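PDB 2JHP: VP4 CORE protein from Bluetongue virus, which caps viral messenger RNA as a single-chain assembly line whose methyltransferase domains bind S-adenosyl-L-homocysteine. Local coordinates for residues 57-61 with 594-598; 63-68 with 489-493; 157-161 with 321-325; 329-335 with 370-376. All blocks are in the same frame, centred on the assembly; numbering follows the deposited sequence.

Interaction 1 (57-61 with 594-598); sequences WTIRQ and AAEVI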
loop_
_atom_site.group_PDB
_atom_site.type_symbol
_atom_site.label_atom_id
_atom_site.label_comp_id
_atom_site.label_asym_id
_atom_site.label_seq_id
_atom_site.Cartn_x
_atom_site.Cartn_y
_atom_site.Cartn_z
ATOM N N TRP A 57 -9.163 8.917 29.258
ATOM C CA TRP A 57 -9.691 8.303 28.034
ATOM C C TRP A 57 -8.718 7.295 27.409
ATOM O O TRP A 57 -7.499 7.512 27.410
ATOM C CB TRP A 57 -10.079 9.383 27.019
ATOM C CG TRP A 57 -11.034 10.417 27.579
ATOM C CD1 TRP A 57 -10.800 11.755 27.728
ATOM C CD2 TRP A 57 -12.362 10.186 28.072
ATOM N NE1 TRP A 57 -11.902 12.372 28.272
ATOM C CE2 TRP A 57 -12.873 11.432 28.496
ATOM C CE3 TRP A 57 -13.172 9.046 28.194
ATOM C CZ2 TRP A 57 -14.156 11.572 29.035
ATOM C CZ3 TRP A 57 -14.445 9.186 28.726
ATOM C CH2 TRP A 57 -14.925 10.440 29.143
ATOM N N THR A 58 -9.260 6.190 26.891
ATOM C CA THR A 58 -8.440 5.173 26.224
ATOM C C THR A 58 -8.069 5.602 24.799
ATOM O O THR A 58 -8.764 6.410 24.167
ATOM C CB THR A 58 -9.122 3.788 26.160
ATOM O OG1 THR A 58 -10.241 3.845 25.270
ATOM C CG2 THR A 58 -9.572 3.298 27.553
ATOM N N ILE A 59 -6.969 5.050 24.304
ATOM C CA ILE A 59 -6.474 5.328 22.961
ATOM C C ILE A 59 -7.550 5.153 21.864
ATOM O O ILE A 59 -7.787 6.070 21.072
ATOM C CB ILE A 59 -5.161 4.524 22.657
ATOM C CG1 ILE A 59 -4.763 4.665 21.191
ATOM C CG2 ILE A 59 -5.302 3.053 22.995
ATOM C CD1 ILE A 59 -4.287 6.000 20.841
ATOM N N ARG A 60 -8.200 3.993 21.849
ATOM C CA ARG A 60 -9.260 3.671 20.900
ATOM C C ARG A 60 -10.455 4.603 21.004
ATOM O O ARG A 60 -11.118 4.871 19.994
ATOM C CB ARG A 60 -9.744 2.238 21.116
ATOM C CG ARG A 60 -8.794 1.161 20.608
ATOM C CD ARG A 60 -9.417 -0.179 20.824
ATOM N NE ARG A 60 -10.391 -0.505 19.791
ATOM C CZ ARG A 60 -11.552 -1.109 20.016
ATOM N NH1 ARG A 60 -11.914 -1.435 21.251
ATOM N NH2 ARG A 60 -12.360 -1.375 19.001
ATOM N N GLN A 61 -10.750 5.064 22.223
ATOM C CA GLN A 61 -11.808 6.045 22.433
ATOM C C GLN A 61 -11.416 7.331 21.743
ATOM O O GLN A 61 -12.189 7.868 20.941
ATOM C CB GLN A 61 -12.085 6.281 23.914
ATOM C CG GLN A 61 -12.941 5.201 24.523
ATOM C CD GLN A 61 -13.322 5.469 25.985
ATOM O OE1 GLN A 61 -12.480 5.857 26.805
ATOM N NE2 GLN A 61 -14.597 5.241 26.310
ATOM N N ALA A 594 -13.877 -7.290 25.491
ATOM C CA ALA A 594 -12.763 -6.327 25.432
ATOM C C ALA A 594 -13.102 -5.175 24.485
ATOM O O ALA A 594 -12.265 -4.720 23.708
ATOM C CB ALA A 594 -11.444 -7.020 25.018
ATOM N N ALA A 595 -14.346 -4.714 24.568
ATOM C CA ALA A 595 -14.858 -3.671 23.692
ATOM C C ALA A 595 -15.157 -2.413 24.474
ATOM O O ALA A 595 -15.534 -2.471 25.629
ATOM C CB ALA A 595 -16.121 -4.147 22.992
ATOM N N GLU A 596 -14.990 -1.273 23.821
ATOM C CA GLU A 596 -15.349 0.020 24.391
ATOM C C GLU A 596 -16.241 0.791 23.443
ATOM O O GLU A 596 -16.484 0.363 22.313
ATOM C CB GLU A 596 -14.110 0.829 24.785
ATOM C CG GLU A 596 -12.934 0.703 23.835
ATOM C CD GLU A 596 -11.604 0.761 24.562
ATOM O OE1 GLU A 596 -11.591 1.152 25.751
ATOM O OE2 GLU A 596 -10.572 0.419 23.945
ATOM N N VAL A 597 -16.714 1.931 23.934
ATOM C CA VAL A 597 -17.817 2.672 23.343
ATOM C C VAL A 597 -17.616 4.184 23.590
ATOM O O VAL A 597 -16.731 4.577 24.361
ATOM C CB VAL A 597 -19.158 2.154 23.970
ATOM C CG1 VAL A 597 -19.261 2.555 25.448
ATOM C CG2 VAL A 597 -20.380 2.602 23.170
ATOM N N ILE A 598 -18.406 5.024 22.919
ATOM C CA ILE A 598 -18.542 6.438 23.308
ATOM C C ILE A 598 -20.003 6.911 23.393
ATOM O O ILE A 598 -20.318 8.022 22.955
ATOM C CB ILE A 598 -17.791 7.412 22.370
ATOM C CG1 ILE A 598 -16.563 6.769 21.726
ATOM C CG2 ILE A 598 -17.431 8.704 23.132
ATOM C CD1 ILE A 598 -16.224 7.407 20.373
#

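Interaction 2 (63-68 with 489-493); sequences RGHGFI and LTYDP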
loop_
_atom_site.group_PDB
_atom_site.type_symbol
_atom_site.label_atom_id
_atom_site.label_comp_id
_atom_site.label_asym_id
_atom_site.label_seq_id
_atom_site.Cartn_x
_atom_site.Cartn_y
_atom_site.Cartn_z
ATOM N N ARG A 63 -9.112 7.747 19.415
ATOM C CA ARG A 63 -9.009 7.529 17.967
ATOM C C ARG A 63 -10.370 7.538 17.270
ATOM O O ARG A 63 -10.491 8.010 16.138
ATOM C CB ARG A 63 -8.255 6.243 17.651
ATOM C CG ARG A 63 -6.748 6.334 17.849
ATOM C CD ARG A 63 -6.070 7.302 16.939
ATOM N NE ARG A 63 -4.638 7.057 16.939
ATOM C CZ ARG A 63 -3.702 7.980 16.718
ATOM N NH1 ARG A 63 -4.036 9.244 16.497
ATOM N NH2 ARG A 63 -2.417 7.641 16.738
ATOM N N GLY A 64 -11.387 7.032 17.960
ATOM C CA GLY A 64 -12.755 7.053 17.457
ATOM C C GLY A 64 -13.258 8.475 17.341
ATOM O O GLY A 64 -14.147 8.771 16.535
ATOM N N HIS A 65 -12.674 9.352 18.151
ATOM C CA HIS A 65 -12.947 10.781 18.094
ATOM C C HIS A 65 -12.162 11.513 17.005
ATOM O O HIS A 65 -12.458 12.671 16.705
ATOM C CB HIS A 65 -12.657 11.421 19.451
ATOM C CG HIS A 65 -13.785 11.295 20.417
ATOM N ND1 HIS A 65 -14.926 12.065 20.328
ATOM C CD2 HIS A 65 -13.960 10.479 21.483
ATOM C CE1 HIS A 65 -15.754 11.728 21.301
ATOM N NE2 HIS A 65 -15.189 10.773 22.018
ATOM N N GLY A 66 -11.169 10.841 16.431
ATOM C CA GLY A 66 -10.279 11.456 15.458
ATOM C C GLY A 66 -9.058 12.171 16.023
ATOM O O GLY A 66 -8.499 13.032 15.362
ATOM N N PHE A 67 -8.630 11.807 17.229
ATOM C CA PHE A 67 -7.458 12.414 17.886
ATOM C C PHE A 67 -6.115 12.121 17.223
ATOM O O PHE A 67 -5.808 10.972 16.871
ATOM C CB PHE A 67 -7.374 11.980 19.341
ATOM C CG PHE A 67 -8.064 12.900 20.273
ATOM C CD1 PHE A 67 -9.452 13.033 20.247
ATOM C CD2 PHE A 67 -7.343 13.639 21.197
ATOM C CE1 PHE A 67 -10.108 13.893 21.128
ATOM C CE2 PHE A 67 -7.992 14.505 22.083
ATOM C CZ PHE A 67 -9.377 14.629 22.042
ATOM N N ILE A 68 -5.330 13.183 17.058
ATOM C CA ILE A 68 -3.939 13.102 16.661
ATOM C C ILE A 68 -3.169 13.832 17.747
ATOM O O ILE A 68 -3.531 14.952 18.139
ATOM C CB ILE A 68 -3.701 13.747 15.279
ATOM C CG1 ILE A 68 -4.275 12.847 14.182
ATOM C CG2 ILE A 68 -2.197 14.042 15.027
ATOM C CD1 ILE A 68 -4.235 13.484 12.753
ATOM N N LEU A 489 -0.190 2.334 17.160
ATOM C CA LEU A 489 -0.132 2.734 15.755
ATOM C C LEU A 489 -0.297 4.242 15.543
ATOM O O LEU A 489 -1.306 4.835 15.944
ATOM C CB LEU A 489 -1.214 2.010 14.949
ATOM C CG LEU A 489 -1.219 2.275 13.439
ATOM C CD1 LEU A 489 0.018 1.669 12.773
ATOM C CD2 LEU A 489 -2.487 1.732 12.793
ATOM N N THR A 490 0.706 4.847 14.917
ATOM C CA THR A 490 0.625 6.233 14.523
ATOM C C THR A 490 -0.046 6.290 13.161
ATOM O O THR A 490 0.467 5.746 12.169
ATOM C CB THR A 490 2.016 6.884 14.499
ATOM O OG1 THR A 490 2.479 6.997 15.845
ATOM C CG2 THR A 490 1.978 8.281 13.858
ATOM N N TYR A 491 -1.209 6.930 13.129
ATOM C CA TYR A 491 -1.932 7.134 11.894
ATOM C C TYR A 491 -2.908 8.296 12.051
ATOM O O TYR A 491 -3.123 8.807 13.146
ATOM C CB TYR A 491 -2.643 5.855 11.451
ATOM C CG TYR A 491 -3.875 5.553 12.245
ATOM C CD1 TYR A 491 -5.134 5.691 11.676
ATOM C CD2 TYR A 491 -3.791 5.153 13.573
ATOM C CE1 TYR A 491 -6.279 5.420 12.404
ATOM C CE2 TYR A 491 -4.920 4.892 14.306
ATOM C CZ TYR A 491 -6.167 5.016 13.720
ATOM O OH TYR A 491 -7.304 4.745 14.454
ATOM N N ASP A 492 -3.498 8.692 10.937
ATOM C CA ASP A 492 -4.314 9.872 10.878
ATOM C C ASP A 492 -5.763 9.450 10.623
ATOM O O ASP A 492 -6.120 9.021 9.524
ATOM C CB ASP A 492 -3.734 10.809 9.800
ATOM C CG ASP A 492 -4.633 11.974 9.461
ATOM O OD1 ASP A 492 -5.691 12.186 10.099
ATOM O OD2 ASP A 492 -4.263 12.693 8.511
ATOM N N PRO A 493 -6.594 9.524 11.674
ATOM C CA PRO A 493 -7.995 9.097 11.574
ATOM C C PRO A 493 -8.815 9.782 10.464
ATOM O O PRO A 493 -9.634 9.120 9.812
ATOM C CB PRO A 493 -8.541 9.386 12.977
ATOM C CG PRO A 493 -7.303 9.262 13.866
ATOM C CD PRO A 493 -6.251 9.945 13.046
#

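Interaction 3 (157-161 with 321-325); sequences PPLYM and TYLFP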
loop_
_atom_site.group_PDB
_atom_site.type_symbol
_atom_site.label_atom_id
_atom_site.label_comp_id
_atom_site.label_asym_id
_atom_site.label_seq_id
_atom_site.Cartn_x
_atom_site.Cartn_y
_atom_site.Cartn_z
ATOM N N PRO A 157 8.259 0.826 -17.792
ATOM C CA PRO A 157 9.502 1.576 -18.040
ATOM C C PRO A 157 9.832 1.655 -19.513
ATOM O O PRO A 157 9.216 0.939 -20.313
ATOM C CB PRO A 157 10.574 0.719 -17.354
ATOM C CG PRO A 157 10.001 -0.672 -17.343
ATOM C CD PRO A 157 8.525 -0.480 -17.143
ATOM N N PRO A 158 10.784 2.539 -19.882
ATOM C CA PRO A 158 11.444 2.547 -21.185
ATOM C C PRO A 158 12.067 1.198 -21.508
ATOM O O PRO A 158 12.866 0.689 -20.726
ATOM C CB PRO A 158 12.564 3.569 -21.003
ATOM C CG PRO A 158 12.089 4.460 -19.930
ATOM C CD PRO A 158 11.234 3.651 -19.027
ATOM N N LEU A 159 11.708 0.633 -22.655
ATOM C CA LEU A 159 12.233 -0.655 -23.089
ATOM C C LEU A 159 12.614 -0.601 -24.550
ATOM O O LEU A 159 12.373 0.401 -25.224
ATOM C CB LEU A 159 11.179 -1.745 -22.921
ATOM C CG LEU A 159 10.413 -1.754 -21.614
ATOM C CD1 LEU A 159 9.126 -2.614 -21.721
ATOM C CD2 LEU A 159 11.301 -2.240 -20.457
ATOM N N TYR A 160 13.202 -1.699 -25.022
ATOM C CA TYR A 160 13.469 -1.919 -26.433
ATOM C C TYR A 160 13.290 -3.386 -26.815
ATOM O O TYR A 160 13.879 -4.279 -26.193
ATOM C CB TYR A 160 14.883 -1.477 -26.799
ATOM C CG TYR A 160 15.161 -1.548 -28.288
ATOM C CD1 TYR A 160 15.009 -0.424 -29.099
ATOM C CD2 TYR A 160 15.574 -2.735 -28.886
ATOM C CE1 TYR A 160 15.262 -0.478 -30.461
ATOM C CE2 TYR A 160 15.825 -2.800 -30.244
ATOM C CZ TYR A 160 15.669 -1.665 -31.030
ATOM O OH TYR A 160 15.916 -1.722 -32.387
ATOM N N MET A 161 12.452 -3.615 -27.829
ATOM C CA MET A 161 12.448 -4.855 -28.614
ATOM C C MET A 161 12.016 -4.540 -30.054
ATOM O O MET A 161 12.246 -3.422 -30.559
ATOM C CB MET A 161 11.550 -5.962 -28.020
ATOM C CG MET A 161 11.024 -5.749 -26.608
ATOM S SD MET A 161 9.248 -5.440 -26.575
ATOM C CE MET A 161 8.589 -7.097 -26.338
ATOM N N THR A 321 15.132 -10.324 -24.306
ATOM C CA THR A 321 13.718 -10.080 -24.050
ATOM C C THR A 321 13.505 -8.557 -24.043
ATOM O O THR A 321 12.688 -8.035 -24.800
ATOM C CB THR A 321 13.251 -10.739 -22.722
ATOM O OG1 THR A 321 13.270 -12.171 -22.844
ATOM C CG2 THR A 321 11.840 -10.281 -22.342
ATOM N N TYR A 322 14.254 -7.853 -23.199
ATOM C CA TYR A 322 14.235 -6.391 -23.197
ATOM C C TYR A 322 15.647 -5.828 -23.171
ATOM O O TYR A 322 16.580 -6.493 -22.734
ATOM C CB TYR A 322 13.476 -5.827 -21.985
ATOM C CG TYR A 322 12.034 -6.261 -21.810
ATOM C CD1 TYR A 322 11.626 -6.884 -20.642
ATOM C CD2 TYR A 322 11.072 -6.018 -22.798
ATOM C CE1 TYR A 322 10.302 -7.269 -20.459
ATOM C CE2 TYR A 322 9.750 -6.405 -22.627
ATOM C CZ TYR A 322 9.372 -7.027 -21.456
ATOM O OH TYR A 322 8.063 -7.407 -21.277
ATOM N N LEU A 323 15.788 -4.603 -23.663
ATOM C CA LEU A 323 16.966 -3.788 -23.405
ATOM C C LEU A 323 16.494 -2.510 -22.721
ATOM O O LEU A 323 15.567 -1.843 -23.194
ATOM C CB LEU A 323 17.717 -3.456 -24.697
ATOM C CG LEU A 323 18.223 -4.600 -25.585
ATOM C CD1 LEU A 323 18.678 -4.063 -26.951
ATOM C CD2 LEU A 323 19.341 -5.390 -24.926
ATOM N N PHE A 324 17.097 -2.176 -21.587
ATOM C CA PHE A 324 16.709 -0.935 -20.932
ATOM C C PHE A 324 17.835 -0.105 -20.352
ATOM O O PHE A 324 18.943 -0.601 -20.155
ATOM C CB PHE A 324 15.599 -1.144 -19.899
ATOM C CG PHE A 324 15.656 -2.449 -19.175
ATOM C CD1 PHE A 324 16.805 -2.845 -18.506
ATOM C CD2 PHE A 324 14.528 -3.265 -19.130
ATOM C CE1 PHE A 324 16.842 -4.052 -17.810
ATOM C CE2 PHE A 324 14.542 -4.476 -18.438
ATOM C CZ PHE A 324 15.701 -4.868 -17.773
ATOM N N PRO A 325 17.544 1.183 -20.093
ATOM C CA PRO A 325 18.529 2.090 -19.516
ATOM C C PRO A 325 18.870 1.704 -18.082
ATOM O O PRO A 325 18.112 0.978 -17.434
ATOM C CB PRO A 325 17.830 3.453 -19.558
ATOM C CG PRO A 325 16.656 3.279 -20.476
ATOM C CD PRO A 325 16.252 1.853 -20.334
#

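Interaction 4 (329-335 with 370-376); sequences ADADMYE and VELYHGR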
loop_
_atom_site.group_PDB
_atom_site.type_symbol
_atom_site.label_atom_id
_atom_site.label_comp_id
_atom_site.label_asym_id
_atom_site.label_seq_id
_atom_site.Cartn_x
_atom_site.Cartn_y
_atom_site.Cartn_z
ATOM N N ALA A 329 23.502 5.498 -13.913
ATOM C CA ALA A 329 24.569 5.502 -14.904
ATOM C C ALA A 329 24.818 6.916 -15.421
ATOM O O ALA A 329 23.910 7.748 -15.429
ATOM C CB ALA A 329 24.232 4.557 -16.054
ATOM N N ASP A 330 26.052 7.176 -15.847
ATOM C CA ASP A 330 26.451 8.494 -16.352
ATOM C C ASP A 330 25.787 8.842 -17.679
ATOM O O ASP A 330 25.437 7.954 -18.458
ATOM C CB ASP A 330 27.974 8.585 -16.479
ATOM C CG ASP A 330 28.642 9.021 -15.183
ATOM O OD1 ASP A 330 28.136 8.658 -14.094
ATOM O OD2 ASP A 330 29.671 9.736 -15.251
ATOM N N ALA A 331 25.613 10.142 -17.914
ATOM C CA ALA A 331 24.964 10.659 -19.125
ATOM C C ALA A 331 25.631 10.198 -20.423
ATOM O O ALA A 331 24.957 10.001 -21.431
ATOM C CB ALA A 331 24.901 12.176 -19.074
ATOM N N ASP A 332 26.953 10.028 -20.382
ATOM C CA ASP A 332 27.732 9.593 -21.546
ATOM C C ASP A 332 27.943 8.076 -21.635
ATOM O O ASP A 332 28.531 7.585 -22.601
ATOM C CB ASP A 332 29.085 10.324 -21.620
ATOM C CG ASP A 332 29.889 10.268 -20.318
ATOM O OD1 ASP A 332 29.545 9.540 -19.383
ATOM O OD2 ASP A 332 30.905 10.971 -20.222
ATOM N N MET A 333 27.458 7.351 -20.630
ATOM C CA MET A 333 27.613 5.902 -20.551
ATOM C C MET A 333 26.683 5.181 -21.542
ATOM O O MET A 333 25.492 4.987 -21.275
ATOM C CB MET A 333 27.362 5.447 -19.099
ATOM C CG MET A 333 27.259 3.940 -18.843
ATOM S SD MET A 333 28.768 2.989 -19.088
ATOM C CE MET A 333 30.033 4.017 -18.325
ATOM N N TYR A 334 27.235 4.785 -22.687
ATOM C CA TYR A 334 26.439 4.112 -23.723
ATOM C C TYR A 334 26.386 2.612 -23.546
ATOM O O TYR A 334 26.881 1.839 -24.370
ATOM C CB TYR A 334 26.901 4.499 -25.120
ATOM C CG TYR A 334 26.438 5.874 -25.493
ATOM C CD1 TYR A 334 27.300 6.962 -25.400
ATOM C CD2 TYR A 334 25.126 6.093 -25.909
ATOM C CE1 TYR A 334 26.880 8.235 -25.729
ATOM C CE2 TYR A 334 24.689 7.357 -26.234
ATOM C CZ TYR A 334 25.573 8.426 -26.151
ATOM O OH TYR A 334 25.155 9.687 -26.484
ATOM N N GLU A 335 25.747 2.229 -22.456
ATOM C CA GLU A 335 25.620 0.846 -22.037
ATOM C C GLU A 335 24.225 0.658 -21.457
ATOM O O GLU A 335 23.734 1.493 -20.686
ATOM C CB GLU A 335 26.683 0.549 -20.989
ATOM C CG GLU A 335 26.740 -0.865 -20.506
ATOM C CD GLU A 335 27.861 -1.059 -19.509
ATOM O OE1 GLU A 335 29.036 -1.042 -19.939
ATOM O OE2 GLU A 335 27.571 -1.223 -18.299
ATOM N N VAL A 370 19.784 6.205 -23.834
ATOM C CA VAL A 370 20.845 6.725 -22.972
ATOM C C VAL A 370 20.672 8.233 -22.769
ATOM O O VAL A 370 20.593 8.712 -21.642
ATOM C CB VAL A 370 22.243 6.431 -23.566
ATOM C CG1 VAL A 370 23.350 7.165 -22.779
ATOM C CG2 VAL A 370 22.502 4.924 -23.630
ATOM N N GLU A 371 20.580 8.968 -23.870
ATOM C CA GLU A 371 20.459 10.433 -23.834
ATOM C C GLU A 371 19.202 10.923 -23.123
ATOM O O GLU A 371 19.194 12.020 -22.565
ATOM C CB GLU A 371 20.488 10.994 -25.249
ATOM C CG GLU A 371 21.738 10.611 -26.004
ATOM C CD GLU A 371 21.552 10.640 -27.507
ATOM O OE1 GLU A 371 20.578 11.271 -27.995
ATOM O OE2 GLU A 371 22.393 10.027 -28.200
ATOM N N LEU A 372 18.146 10.115 -23.155
ATOM C CA LEU A 372 16.883 10.482 -22.530
ATOM C C LEU A 372 16.815 10.128 -21.043
ATOM O O LEU A 372 16.222 10.871 -20.270
ATOM C CB LEU A 372 15.691 9.844 -23.262
ATOM C CG LEU A 372 15.232 10.386 -24.620
ATOM C CD1 LEU A 372 14.121 9.508 -25.192
ATOM C CD2 LEU A 372 14.757 11.821 -24.507
ATOM N N TYR A 373 17.420 9.009 -20.641
ATOM C CA TYR A 373 17.200 8.488 -19.287
ATOM C C TYR A 373 18.415 8.430 -18.353
ATOM O O TYR A 373 18.253 8.481 -17.136
ATOM C CB TYR A 373 16.468 7.133 -19.348
ATOM C CG TYR A 373 15.211 7.169 -20.192
ATOM C CD1 TYR A 373 14.119 7.966 -19.831
ATOM C CD2 TYR A 373 15.120 6.424 -21.358
ATOM C CE1 TYR A 373 12.968 8.015 -20.617
ATOM C CE2 TYR A 373 13.973 6.464 -22.150
ATOM C CZ TYR A 373 12.903 7.258 -21.776
ATOM O OH TYR A 373 11.778 7.282 -22.580
ATOM N N HIS A 374 19.618 8.325 -18.906
ATOM C CA HIS A 374 20.836 8.294 -18.086
ATOM C C HIS A 374 21.197 9.658 -17.455
ATOM O O HIS A 374 20.674 10.710 -17.846
ATOM C CB HIS A 374 22.019 7.754 -18.898
ATOM C CG HIS A 374 21.986 6.274 -19.123
ATOM N ND1 HIS A 374 23.122 5.544 -19.399
ATOM C CD2 HIS A 374 20.964 5.386 -19.106
ATOM C CE1 HIS A 374 22.799 4.273 -19.558
ATOM N NE2 HIS A 374 21.495 4.151 -19.387
ATOM N N GLY A 375 22.100 9.623 -16.479
ATOM C CA GLY A 375 22.533 10.822 -15.773
ATOM C C GLY A 375 22.693 10.544 -14.294
ATOM O O GLY A 375 21.853 9.874 -13.688
ATOM N N ARG A 376 23.768 11.064 -13.707
ATOM C CA ARG A 376 24.051 10.843 -12.289
ATOM C C ARG A 376 22.986 11.476 -11.385
ATOM O O ARG A 376 22.938 11.189 -10.195
ATOM C CB ARG A 376 25.463 11.329 -11.922
ATOM C CG ARG A 376 26.224 10.413 -10.954
ATOM C CD ARG A 376 25.812 10.618 -9.497
ATOM N NE ARG A 376 25.838 9.371 -8.729
ATOM C CZ ARG A 376 24.842 8.483 -8.681
ATOM N NH1 ARG A 376 23.719 8.680 -9.364
ATOM N NH2 ARG A 376 24.969 7.382 -7.949
HETATM O O HOH W 1 26.320 11.826 -15.614
#

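Interaction 1 (57-61 with 594-598)
The carboxamide of Gln61 meets Val597 edge-on: NE2 donates to the carbonyl O of Val597 at 3.0 Å, nearly in the plane of the amide and almost along the C=O axis, with an N-H...O angle of 169°. At the other end of the same amide, Gln61 OE1 lies at the edge of the Trp57 ring, in its plane. The Arg60 guanidinium has Ala595 CA at its edge, while Glu596 CG approaches it obliquely. Its salt bridge to Glu596, NH1 to OE2, is long at 3.5 Å; the two planes are turned 41° apart, so the groups do not pair flat. Asp514 is the stronger partner, binding Arg60 NH2 and also accepting from the backbone N of Glu596.

Thr58 and Gln61 form a capping box at the start of helix 59-64. Thr58 N gives a straight bond to Gln61 OE1 at 3.2 Å, on a lone pair, and Gln61 N returns a weaker one to Thr58 OG1. A hydroxyl carried directly on CB suits the N-cap, because chi1 of 69° holds OG1 over the first turn. Gln61 suits the third helical position because its extended chain carries an amide that accepts within the box and donates outside it. Thr58 OG1 also stands 3.1 Å from Glu596 OE1, a weak hydrogen bond at most; Gln61 OE1 is also within reach, so the proton is not committed to either oxygen.

Interaction 2 (63-68 with 489-493)
Arg63 and Tyr491 lie alongside each other head to tail, the phenol oxygen beside the root of the arginine. Arg63 CB lies 3.7 Å from the Tyr491 OH, and CG is hardly farther from it. A bend at chi2 (-64°) brings CD against two partners, Tyr491 CE2 and Pro493 CG, the latter 3.8 Å from Arg63 CD. NE then comes to 3.4 Å from Tyr491 CE2, with the guanidinium inclined 62° to the ring, so the planes are far from stacked. The carbonyl O of Tyr491 sits 3.3 Å above one face of the guanidinium, toward its rim. At the tip, NH2 donates to Leu489 O at 3.1 Å, on a lone pair but bent to 143°. NH1 is turned to the Phe67 carbonyl and also forms a salt bridge to Asp86. Arginine fits here because one long chain offers aliphatic surface to a tyrosine and a proline, and N-H groups to backbone oxygens beyond them.

Pro493, in the first turn of its helix, where a proline costs no backbone bond, sets CB 3.7 Å from Gly66 CA. Gly66 closes helix 59-64 in a Schellman motif, with the positive phi that glycine adopts readily. Ile68 lays CG1 against Pro493 CD at 3.7 Å. Asp492 is the N-cap of helix 493-496, its OD1 taking weak bonds from Ala494 N and Trp495 N, while OD2 forms a salt bridge with Arg110.

The contact thus lies where helix 59-64 turns into strand 67-71, beside strand 7-10 in the parallel sheet, while helix 470-480 packs against Tyr491 and Pro493.

Interaction 3 (157-161 with 321-325)
This is an edge contact: the irregular segment 157-161 runs roughly antiparallel (145°) to strand 322-324, the outermost strand on one side of a seven-stranded mixed sheet. The strand order 3-2-1-4-5-7-6 is that of a Rossmann-like class I methyltransferase, and 322-324 is its strand 6. Leu323 N donates to Tyr160 O at 3.2 Å, in the carbonyl plane and on a lone pair. The reciprocal atoms, Tyr160 N and Leu323 O, are 3.0 Å apart, and Leu159 CA offers a C-H to the same Leu323 oxygen.

Side chains interleave on both sides of this backbone pairing. Leu159 forks over two aromatic rings: CD1 lies over a face of Tyr322, 3.9 Å from its CE2, while CD2 reaches the edge of the Phe324 ring, 3.6 Å from CD2 of that residue. Branching one carbon beyond CB is what lets a leucine serve both at once. Thr321 CG2 lies toward the rim of the opposite face of Tyr322. Met161 extends along the same ring, its CG and sulfur at the ring edge; its SD is 5.3 Å from the centroid and 83° off the normal, a Met-aromatic contact. Tyr160 CD2 meets Leu323 CD1 at 3.9 Å, and Pro158 CB packs on Pro325 CD.

Thr321 and Tyr322 both face Phe339 in a classic beta bulge. With a single settled backbone bond, the pairing probably owes much of its hold to the burial of apolar chains, while the hydroxyls of Tyr160 and Tyr322 are satisfied by Val362 N and His353.

Interaction 4 (329-335 with 370-376)
The loop that leads from strand 322-324 to strand 335-341 closes here over the C-terminal end of helix 363-373. His374, the first residue to leave that helix, is sandwiched: Ala329 CB lies over one face in a CH-pi contact, 4.0 Å from the ring centroid, and Val370 CA sits toward the rim of the opposite face. Glu335 O lies at its edge, in plane, 3.1 Å from CE1. ND1 gives a weak bond at 3.5 Å to Asp330 O, which already accepts from Met333 N within the turn. A flat, polar ring suits a slot with a methyl group above it and carbonyl oxygens around its rim.

Asp330 to Met333 form a type I beta turn, and Tyr334 is the centre of an inverse gamma turn. With the chain turned in this way, Tyr334 meets the helix: Val370 CG1 makes a CH-pi contact over its ring, 4.0 Å from the centroid. Tyr334 OH bonds Glu371 OE2 at 3.3 Å, on the anti side of a carboxylate set nearly perpendicular (85°) to the ring. Gly375 N donates to Ala329 O at 2.8 Å; its backbone angles, phi 140° and psi 138°, suit glycine. A water accepts from both Ala331 N, at 2.9 Å, and Arg376 N.

In the fold
The four contacts fall into two groups at opposite sides of the chain's centre. Interactions 1 and 2 have centres about 12 Å apart, share helix 59-64 and touch where Ile598 packs on His65. Both tie the N-terminal parallel-sheet region to far later sequence. Interactions 3 and 4, about 14 Å between centres, belong to the methyltransferase domain of the seven-stranded sheet holding 322-324; Pro158 and Pro325 of interaction 3 pack on Tyr373 of the helix used by interaction 4. Between the groups lie about 45 to 57 Å, centre to centre. Along the chain interaction 1 encloses interaction 2, which encloses the other two in series, consistent with their domain being inserted, in sequence, into the other mixed-sheet domain, between its strands 149-152 and 393-394.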